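Local coordinates for protein anthranilate-CoA ligase (Stigmatella aurantiaca, PDB 4WV3) that belongs to the ANL superfamily of AMP-binding enzymes, a CoA ligase by name, and has 5'-O-[(S)-[(2-aminobenzoyl)oxy](hydroxy)phosphoryl]adenosine bound in a pocket, at residues A[206-218]-A[227-241]. Numbering follows the deposited sequence.
Sequences LRESDRTFALAKL and NLIFPWYVGASCVLF
A beta-alpha-beta unit pairs Arg-211 and Thr-212 of strand 211-214 with Ser-237 and Cys-238 of the parallel strand 237-239. Thr-212 N donates to Ser-237 O (2.9 Å), and Val-239 N donates to Thr-212 O (2.7 Å). Arg-211 and Ser-237 share one face of the sheet. The arginine chain bends at chi3 (-59°), which folds the guanidinium back so that NE donates to Ser-237 OG (2.9 Å), 17° out of the guanidinium plane. Phe-213 turns its ring edge to Val-239 O and Phe-241 CB, with CD1 3.3 Å from Val-239 O and CE1 3.6 Å from Phe-241 CB. Past the paired residues, one water bridges Ala-214 O and Phe-241 N. On the other face, helix 227-234 runs back antiparallel to strand 211-214. Thr-212 CG2 lies 3.8 Å from Pro-231 CB, and Leu-206 CD1 meets Phe-230 CB (3.6 Å) at about a right angle. A Schellman motif with Gly-235 at C-prime ends the helix, and Ala-236 CB then packs against the carbonyls of Arg-207 and Asp-210. Asp-210 also forms a salt bridge with Arg-288. In the mixed sheet, strand 262-265 flanks 211-214 and strand 27-30 flanks 237-239, while helix 191-204 packs against Phe-230.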
ATOM      1  N   LEU A 206      -7.680 -11.159 -12.272  1.00 19.14           N
ATOM      2  CA  LEU A 206      -8.282  -9.983 -12.891  1.00 18.67           C
ATOM      3  C   LEU A 206      -8.585 -10.221 -14.364  1.00 22.67           C
ATOM      4  O   LEU A 206      -7.772 -10.791 -15.092  1.00 22.46           O
ATOM      5  CB  LEU A 206      -7.371  -8.763 -12.745  1.00 17.93           C
ATOM      6  CG  LEU A 206      -7.552  -7.913 -11.490  1.00 19.63           C
ATOM      7  CD1 LEU A 206      -6.674  -6.677 -11.555  1.00 18.31           C
ATOM      8  CD2 LEU A 206      -9.013  -7.526 -11.319  1.00 17.72           C
ATOM      9  N   ARG A 207      -9.761  -9.780 -14.796  1.00 22.05           N
ATOM     10  CA  ARG A 207     -10.174  -9.927 -16.185  1.00 16.13           C
ATOM     11  C   ARG A 207     -10.778  -8.632 -16.724  1.00 17.03           C
ATOM     12  O   ARG A 207     -10.981  -7.675 -15.977  1.00 17.00           O
ATOM     13  CB  ARG A 207     -11.151 -11.097 -16.332  1.00 16.00           C
ATOM     14  CG  ARG A 207     -12.308 -11.072 -15.347  1.00 21.84           C
ATOM     15  CD  ARG A 207     -12.758 -12.483 -14.996  1.00 21.94           C
ATOM     16  NE  ARG A 207     -13.908 -12.486 -14.097  1.00 24.41           N
ATOM     17  CZ  ARG A 207     -14.348 -13.561 -13.451  1.00 25.15           C
ATOM     18  NH1 ARG A 207     -13.728 -14.725 -13.595  1.00 24.36           N
ATOM     19  NH2 ARG A 207     -15.405 -13.472 -12.654  1.00 23.39           N
ATOM     20  N   GLU A 208     -11.061  -8.613 -18.022  1.00 20.34           N
ATOM     21  CA  GLU A 208     -11.537  -7.410 -18.700  1.00 26.05           C
ATOM     22  C   GLU A 208     -12.897  -6.929 -18.185  1.00 26.34           C
ATOM     23  O   GLU A 208     -13.187  -5.731 -18.196  1.00 23.05           O
ATOM     24  CB  GLU A 208     -11.580  -7.647 -20.216  1.00 24.31           C
ATOM     25  CG  GLU A 208     -11.997  -6.442 -21.045  1.00 31.43           C
ATOM     26  CD  GLU A 208     -13.485  -6.425 -21.343  1.00 35.61           C
ATOM     27  OE1 GLU A 208     -14.137  -7.476 -21.175  1.00 37.92           O
ATOM     28  OE2 GLU A 208     -14.001  -5.360 -21.743  1.00 36.05           O
ATOM     29  N   SER A 209     -13.722  -7.863 -17.723  1.00 24.72           N
ATOM     30  CA  SER A 209     -15.057  -7.529 -17.235  1.00 16.06           C
ATOM     31  C   SER A 209     -15.037  -6.958 -15.818  1.00 19.55           C
ATOM     32  O   SER A 209     -16.055  -6.477 -15.323  1.00 23.46           O
ATOM     33  CB  SER A 209     -15.966  -8.759 -17.289  1.00 11.90           C
ATOM     34  OG  SER A 209     -15.433  -9.818 -16.514  1.00 20.34           O
ATOM     35  N   ASP A 210     -13.878  -7.013 -15.169  1.00 16.42           N
ATOM     36  CA  ASP A 210     -13.746  -6.537 -13.794  1.00 16.71           C
ATOM     37  C   ASP A 210     -13.709  -5.016 -13.684  1.00 20.96           C
ATOM     38  O   ASP A 210     -13.489  -4.310 -14.670  1.00 18.20           O
ATOM     39  CB  ASP A 210     -12.495  -7.125 -13.135  1.00 16.57           C
ATOM     40  CG  ASP A 210     -12.722  -8.521 -12.590  1.00 18.58           C
ATOM     41  OD1 ASP A 210     -13.829  -8.790 -12.078  1.00 17.30           O
ATOM     42  OD2 ASP A 210     -11.789  -9.347 -12.670  1.00 17.30           O
ATOM     43  N   ARG A 211     -13.932  -4.526 -12.469  1.00 20.22           N
ATOM     44  CA  ARG A 211     -13.814  -3.108 -12.159  1.00 16.00           C
ATOM     45  C   ARG A 211     -13.259  -2.956 -10.750  1.00 16.31           C
ATOM     46  O   ARG A 211     -13.890  -3.369  -9.778  1.00 15.78           O
ATOM     47  CB  ARG A 211     -15.169  -2.414 -12.272  1.00 15.00           C
ATOM     48  CG  ARG A 211     -15.161  -0.963 -11.818  1.00 19.60           C
ATOM     49  CD  ARG A 211     -16.483  -0.291 -12.142  1.00 20.67           C
ATOM     50  NE  ARG A 211     -16.767  -0.334 -13.572  1.00 28.07           N
ATOM     51  CZ  ARG A 211     -17.906   0.070 -14.122  1.00 24.37           C
ATOM     52  NH1 ARG A 211     -18.881   0.548 -13.360  1.00 27.45           N
ATOM     53  NH2 ARG A 211     -18.073  -0.007 -15.435  1.00 22.35           N
ATOM     54  N   THR A 212     -12.073  -2.367 -10.643  1.00 14.18           N
ATOM     55  CA  THR A 212     -11.384  -2.275  -9.361  1.00 12.83           C
ATOM     56  C   THR A 212     -11.712  -0.999  -8.595  1.00 12.44           C
ATOM     57  O   THR A 212     -12.047   0.030  -9.183  1.00 11.48           O
ATOM     58  CB  THR A 212      -9.854  -2.357  -9.535  1.00 12.84           C
ATOM     59  OG1 THR A 212      -9.414  -1.304 -10.401  1.00  8.30           O
ATOM     60  CG2 THR A 212      -9.452  -3.701 -10.122  1.00  9.57           C
ATOM     61  N   PHE A 213     -11.613  -1.084  -7.274  1.00 14.85           N
ATOM     62  CA  PHE A 213     -11.735   0.079  -6.406  1.00 16.57           C
ATOM     63  C   PHE A 213     -10.916  -0.134  -5.142  1.00 18.20           C
ATOM     64  O   PHE A 213     -11.205  -1.025  -4.344  1.00 19.67           O
ATOM     65  CB  PHE A 213     -13.199   0.358  -6.057  1.00 17.32           C
ATOM     66  CG  PHE A 213     -13.376   1.380  -4.967  1.00 18.02           C
ATOM     67  CD1 PHE A 213     -12.749   2.613  -5.044  1.00 19.94           C
ATOM     68  CD2 PHE A 213     -14.178   1.108  -3.870  1.00 16.28           C
ATOM     69  CE1 PHE A 213     -12.909   3.554  -4.042  1.00 18.35           C
ATOM     70  CE2 PHE A 213     -14.345   2.046  -2.866  1.00 20.06           C
ATOM     71  CZ  PHE A 213     -13.711   3.270  -2.952  1.00 22.70           C
ATOM     72  N   ALA A 214      -9.884   0.685  -4.972  1.00 18.00           N
ATOM     73  CA  ALA A 214      -9.017   0.586  -3.808  1.00 15.50           C
ATOM     74  C   ALA A 214      -9.139   1.822  -2.934  1.00 16.80           C
ATOM     75  O   ALA A 214      -9.103   2.949  -3.428  1.00 15.01           O
ATOM     76  CB  ALA A 214      -7.576   0.391  -4.237  1.00 13.93           C
ATOM     77  N   LEU A 215      -9.286   1.607  -1.631  1.00 19.18           N
ATOM     78  CA  LEU A 215      -9.253   2.706  -0.682  1.00 20.38           C
ATOM     79  C   LEU A 215      -7.818   3.210  -0.593  1.00 14.65           C
ATOM     80  O   LEU A 215      -7.573   4.381  -0.305  1.00 13.53           O
ATOM     81  CB  LEU A 215      -9.757   2.256   0.689  1.00 14.84           C
ATOM     82  CG  LEU A 215      -9.880   3.350   1.750  1.00 17.67           C
ATOM     83  CD1 LEU A 215     -10.714   4.505   1.220  1.00 17.94           C
ATOM     84  CD2 LEU A 215     -10.481   2.794   3.030  1.00 13.30           C
ATOM     85  N   ALA A 216      -6.875   2.307  -0.853  1.00 13.52           N
ATOM     86  CA  ALA A 216      -5.461   2.652  -0.910  1.00 12.80           C
ATOM     87  C   ALA A 216      -5.210   3.657  -2.026  1.00 13.54           C
ATOM     88  O   ALA A 216      -5.725   3.508  -3.135  1.00 19.95           O
ATOM     89  CB  ALA A 216      -4.620   1.403  -1.122  1.00 10.31           C
ATOM     90  N   LYS A 217      -4.419   4.680  -1.728  1.00 12.72           N
ATOM     91  CA  LYS A 217      -4.168   5.757  -2.676  1.00 16.50           C
ATOM     92  C   LYS A 217      -3.166   5.358  -3.753  1.00 18.21           C
ATOM     93  O   LYS A 217      -2.526   4.310  -3.667  1.00 17.17           O
ATOM     94  CB  LYS A 217      -3.687   7.008  -1.942  1.00 16.50           C
ATOM     95  CG  LYS A 217      -4.677   7.543  -0.924  1.00 17.66           C
ATOM     96  CD  LYS A 217      -6.001   7.893  -1.580  1.00 14.46           C
ATOM     97  CE  LYS A 217      -6.967   8.506  -0.583  1.00 11.75           C
ATOM     98  NZ  LYS A 217      -8.244   8.908  -1.235  1.00 19.21           N
ATOM     99  N   LEU A 218      -3.030   6.210  -4.765  1.00 16.78           N
ATOM    100  CA  LEU A 218      -2.189   5.909  -5.918  1.00 16.96           C
ATOM    101  C   LEU A 218      -0.694   6.124  -5.666  1.00 13.81           C
ATOM    102  O   LEU A 218       0.136   5.706  -6.472  1.00 15.96           O
ATOM    103  CB  LEU A 218      -2.655   6.704  -7.142  1.00 18.02           C
ATOM    104  CG  LEU A 218      -4.026   6.301  -7.692  1.00 12.71           C
ATOM    105  CD1 LEU A 218      -4.507   7.289  -8.741  1.00 12.98           C
ATOM    106  CD2 LEU A 218      -3.980   4.891  -8.265  1.00  9.49           C
ATOM    107  N   ASN A 227      -5.321  -0.856  -8.337  1.00 13.71           N
ATOM    108  CA  ASN A 227      -6.409   0.016  -8.775  1.00  9.70           C
ATOM    109  C   ASN A 227      -6.075   0.842 -10.016  1.00  8.57           C
ATOM    110  O   ASN A 227      -6.726   1.850 -10.288  1.00  9.07           O
ATOM    111  CB  ASN A 227      -6.834   0.941  -7.630  1.00 13.10           C
ATOM    112  CG  ASN A 227      -8.263   1.443  -7.777  1.00 16.87           C
ATOM    113  OD1 ASN A 227      -9.072   0.854  -8.494  1.00 14.51           O
ATOM    114  ND2 ASN A 227      -8.578   2.536  -7.091  1.00 17.50           N
ATOM    115  N   LEU A 228      -5.074   0.408 -10.773  1.00 11.22           N
ATOM    116  CA  LEU A 228      -4.687   1.120 -11.985  1.00 12.15           C
ATOM    117  C   LEU A 228      -3.877   0.249 -12.939  1.00 15.84           C
ATOM    118  O   LEU A 228      -4.344  -0.106 -14.022  1.00 18.55           O
ATOM    119  CB  LEU A 228      -3.897   2.384 -11.633  1.00 12.65           C
ATOM    120  CG  LEU A 228      -4.180   3.621 -12.486  1.00 14.79           C
ATOM    121  CD1 LEU A 228      -3.154   4.709 -12.212  1.00 15.77           C
ATOM    122  CD2 LEU A 228      -4.205   3.261 -13.964  1.00 13.79           C
ATOM    123  N   ILE A 229      -2.658  -0.088 -12.532  1.00 14.60           N
ATOM    124  CA  ILE A 229      -1.750  -0.859 -13.372  1.00 14.97           C
ATOM    125  C   ILE A 229      -2.293  -2.249 -13.687  1.00 14.96           C
ATOM    126  O   ILE A 229      -2.291  -2.678 -14.841  1.00 16.93           O
ATOM    127  CB  ILE A 229      -0.362  -0.991 -12.719  1.00 13.14           C
ATOM    128  CG1 ILE A 229       0.197   0.390 -12.375  1.00 15.47           C
ATOM    129  CG2 ILE A 229       0.591  -1.747 -13.633  1.00 10.60           C
ATOM    130  CD1 ILE A 229       0.312   1.316 -13.569  1.00 11.67           C
ATOM    131  N   PHE A 230      -2.766  -2.943 -12.658  1.00 12.16           N
ATOM    132  CA  PHE A 230      -3.272  -4.305 -12.827  1.00 15.63           C
ATOM    133  C   PHE A 230      -4.568  -4.391 -13.657  1.00 16.96           C
ATOM    134  O   PHE A 230      -4.642  -5.195 -14.586  1.00 17.11           O
ATOM    135  CB  PHE A 230      -3.437  -5.028 -11.478  1.00 16.99           C
ATOM    136  CG  PHE A 230      -2.164  -5.142 -10.671  1.00 18.86           C
ATOM    137  CD1 PHE A 230      -0.938  -4.765 -11.201  1.00 15.08           C
ATOM    138  CD2 PHE A 230      -2.198  -5.635  -9.377  1.00 19.15           C
ATOM    139  CE1 PHE A 230       0.222  -4.874 -10.456  1.00 13.02           C
ATOM    140  CE2 PHE A 230      -1.041  -5.747  -8.628  1.00 17.74           C
ATOM    141  CZ  PHE A 230       0.171  -5.366  -9.169  1.00 15.71           C
ATOM    142  N   PRO A 231      -5.594  -3.575 -13.330  1.00 19.36           N
ATOM    143  CA  PRO A 231      -6.822  -3.697 -14.126  1.00 20.00           C
ATOM    144  C   PRO A 231      -6.661  -3.232 -15.574  1.00 17.48           C
ATOM    145  O   PRO A 231      -7.245  -3.839 -16.468  1.00 20.88           O
ATOM    146  CB  PRO A 231      -7.810  -2.786 -13.389  1.00 17.32           C
ATOM    147  CG  PRO A 231      -6.956  -1.814 -12.657  1.00 12.56           C
ATOM    148  CD  PRO A 231      -5.756  -2.600 -12.235  1.00 13.50           C
ATOM    149  N   TRP A 232      -5.886  -2.176 -15.799  1.00 17.99           N
ATOM    150  CA  TRP A 232      -5.690  -1.661 -17.152  1.00 21.79           C
ATOM    151  C   TRP A 232      -4.833  -2.600 -17.996  1.00 21.83           C
ATOM    152  O   TRP A 232      -4.868  -2.552 -19.225  1.00 15.03           O
ATOM    153  CB  TRP A 232      -5.084  -0.256 -17.123  1.00 19.67           C
ATOM    154  CG  TRP A 232      -6.076   0.812 -16.770  1.00 21.27           C
ATOM    155  CD1 TRP A 232      -7.322   0.631 -16.245  1.00 18.39           C
ATOM    156  CD2 TRP A 232      -5.912   2.227 -16.931  1.00 17.56           C
ATOM    157  NE1 TRP A 232      -7.941   1.843 -16.062  1.00 20.13           N
ATOM    158  CE2 TRP A 232      -7.097   2.839 -16.477  1.00 16.33           C
ATOM    159  CE3 TRP A 232      -4.877   3.035 -17.412  1.00 16.26           C
ATOM    160  CZ2 TRP A 232      -7.276   4.220 -16.488  1.00 13.41           C
ATOM    161  CZ3 TRP A 232      -5.058   4.407 -17.423  1.00 17.67           C
ATOM    162  CH2 TRP A 232      -6.249   4.984 -16.965  1.00 12.00           C
ATOM    163  N   TYR A 233      -4.068  -3.453 -17.325  1.00 18.19           N
ATOM    164  CA  TYR A 233      -3.236  -4.439 -18.003  1.00 19.00           C
ATOM    165  C   TYR A 233      -4.097  -5.477 -18.721  1.00 17.79           C
ATOM    166  O   TYR A 233      -3.675  -6.062 -19.719  1.00 17.51           O
ATOM    167  CB  TYR A 233      -2.299  -5.116 -17.001  1.00 16.27           C
ATOM    168  CG  TYR A 233      -1.405  -6.181 -17.596  1.00 15.92           C
ATOM    169  CD1 TYR A 233      -0.315  -5.840 -18.385  1.00 12.47           C
ATOM    170  CD2 TYR A 233      -1.643  -7.529 -17.353  1.00 16.17           C
ATOM    171  CE1 TYR A 233       0.507  -6.812 -18.925  1.00 12.76           C
ATOM    172  CE2 TYR A 233      -0.827  -8.505 -17.889  1.00 15.97           C
ATOM    173  CZ  TYR A 233       0.246  -8.143 -18.673  1.00 15.48           C
ATOM    174  OH  TYR A 233       1.059  -9.117 -19.206  1.00 19.83           O
ATOM    175  N   VAL A 234      -5.307  -5.696 -18.213  1.00 13.82           N
ATOM    176  CA  VAL A 234      -6.223  -6.665 -18.806  1.00 16.78           C
ATOM    177  C   VAL A 234      -7.449  -6.003 -19.433  1.00 18.88           C
ATOM    178  O   VAL A 234      -8.321  -6.683 -19.973  1.00 22.14           O
ATOM    179  CB  VAL A 234      -6.690  -7.715 -17.778  1.00 13.42           C
ATOM    180  CG1 VAL A 234      -5.499  -8.478 -17.225  1.00 13.76           C
ATOM    181  CG2 VAL A 234      -7.474  -7.054 -16.658  1.00 16.66           C
ATOM    182  N   GLY A 235      -7.513  -4.678 -19.357  1.00 17.23           N
ATOM    183  CA  GLY A 235      -8.604  -3.937 -19.966  1.00 17.43           C
ATOM    184  C   GLY A 235      -9.742  -3.611 -19.019  1.00 19.95           C
ATOM    185  O   GLY A 235     -10.764  -3.063 -19.433  1.00 17.60           O
ATOM    186  N   ALA A 236      -9.568  -3.949 -17.747  1.00 17.82           N
ATOM    187  CA  ALA A 236     -10.579  -3.662 -16.737  1.00 15.26           C
ATOM    188  C   ALA A 236     -10.591  -2.178 -16.383  1.00 16.93           C
ATOM    189  O   ALA A 236      -9.627  -1.459 -16.648  1.00 15.99           O
ATOM    190  CB  ALA A 236     -10.339  -4.502 -15.495  1.00 15.66           C
ATOM    191  N   SER A 237     -11.688  -1.725 -15.785  1.00 14.85           N
ATOM    192  CA  SER A 237     -11.820  -0.331 -15.377  1.00 16.51           C
ATOM    193  C   SER A 237     -11.490  -0.168 -13.895  1.00 17.87           C
ATOM    194  O   SER A 237     -11.398  -1.151 -13.160  1.00 14.99           O
ATOM    195  CB  SER A 237     -13.233   0.178 -15.662  1.00 13.62           C
ATOM    196  OG  SER A 237     -14.199  -0.595 -14.971  1.00 18.78           O
ATOM    197  N   CYS A 238     -11.312   1.077 -13.461  1.00 15.73           N
ATOM    198  CA  CYS A 238     -10.981   1.358 -12.066  1.00 16.73           C
ATOM    199  C   CYS A 238     -11.785   2.531 -11.509  1.00 19.00           C
ATOM    200  O   CYS A 238     -12.271   3.378 -12.260  1.00 14.05           O
ATOM    201  CB  CYS A 238      -9.483   1.626 -11.910  1.00 14.12           C
ATOM    202  SG  CYS A 238      -8.887   3.105 -12.764  1.00 17.17           S
ATOM    203  N   VAL A 239     -11.915   2.570 -10.186  1.00 17.49           N
ATOM    204  CA  VAL A 239     -12.653   3.630  -9.508  1.00 19.97           C
ATOM    205  C   VAL A 239     -11.746   4.375  -8.531  1.00 15.69           C
ATOM    206  O   VAL A 239     -11.094   3.760  -7.689  1.00 14.84           O
ATOM    207  CB  VAL A 239     -13.870   3.066  -8.745  1.00 18.99           C
ATOM    208  CG1 VAL A 239     -14.628   4.184  -8.047  1.00 11.72           C
ATOM    209  CG2 VAL A 239     -14.784   2.302  -9.695  1.00 16.68           C
ATOM    210  N   LEU A 240     -11.708   5.699  -8.649  1.00 13.92           N
ATOM    211  CA  LEU A 240     -10.818   6.517  -7.829  1.00 19.32           C
ATOM    212  C   LEU A 240     -11.581   7.377  -6.821  1.00 15.33           C
ATOM    213  O   LEU A 240     -12.484   8.129  -7.188  1.00 11.54           O
ATOM    214  CB  LEU A 240      -9.939   7.399  -8.717  1.00 16.63           C
ATOM    215  CG  LEU A 240      -9.149   6.666  -9.805  1.00 18.63           C
ATOM    216  CD1 LEU A 240      -8.340   7.645 -10.640  1.00 16.32           C
ATOM    217  CD2 LEU A 240      -8.246   5.601  -9.196  1.00 14.49           C
ATOM    218  N   PHE A 241     -11.203   7.261  -5.552  1.00 13.91           N
ATOM    219  CA  PHE A 241     -11.856   7.995  -4.474  1.00 18.34           C
ATOM    220  C   PHE A 241     -10.933   9.077  -3.916  1.00 16.82           C
ATOM    221  O   PHE A 241      -9.964   8.775  -3.221  1.00 14.52           O
ATOM    222  CB  PHE A 241     -12.279   7.029  -3.365  1.00 16.98           C
ATOM    223  CG  PHE A 241     -12.946   7.694  -2.197  1.00 20.94           C
ATOM    224  CD1 PHE A 241     -14.264   8.115  -2.281  1.00 19.69           C
ATOM    225  CD2 PHE A 241     -12.259   7.887  -1.008  1.00 25.92           C
ATOM    226  CE1 PHE A 241     -14.881   8.725  -1.205  1.00 27.01           C
ATOM    227  CE2 PHE A 241     -12.872   8.496   0.071  1.00 18.82           C
ATOM    228  CZ  PHE A 241     -14.184   8.915  -0.027  1.00 28.83           C
TER
HETATM  229  O   HOH W   1      -9.398   5.249  -4.710  1.00 17.52           O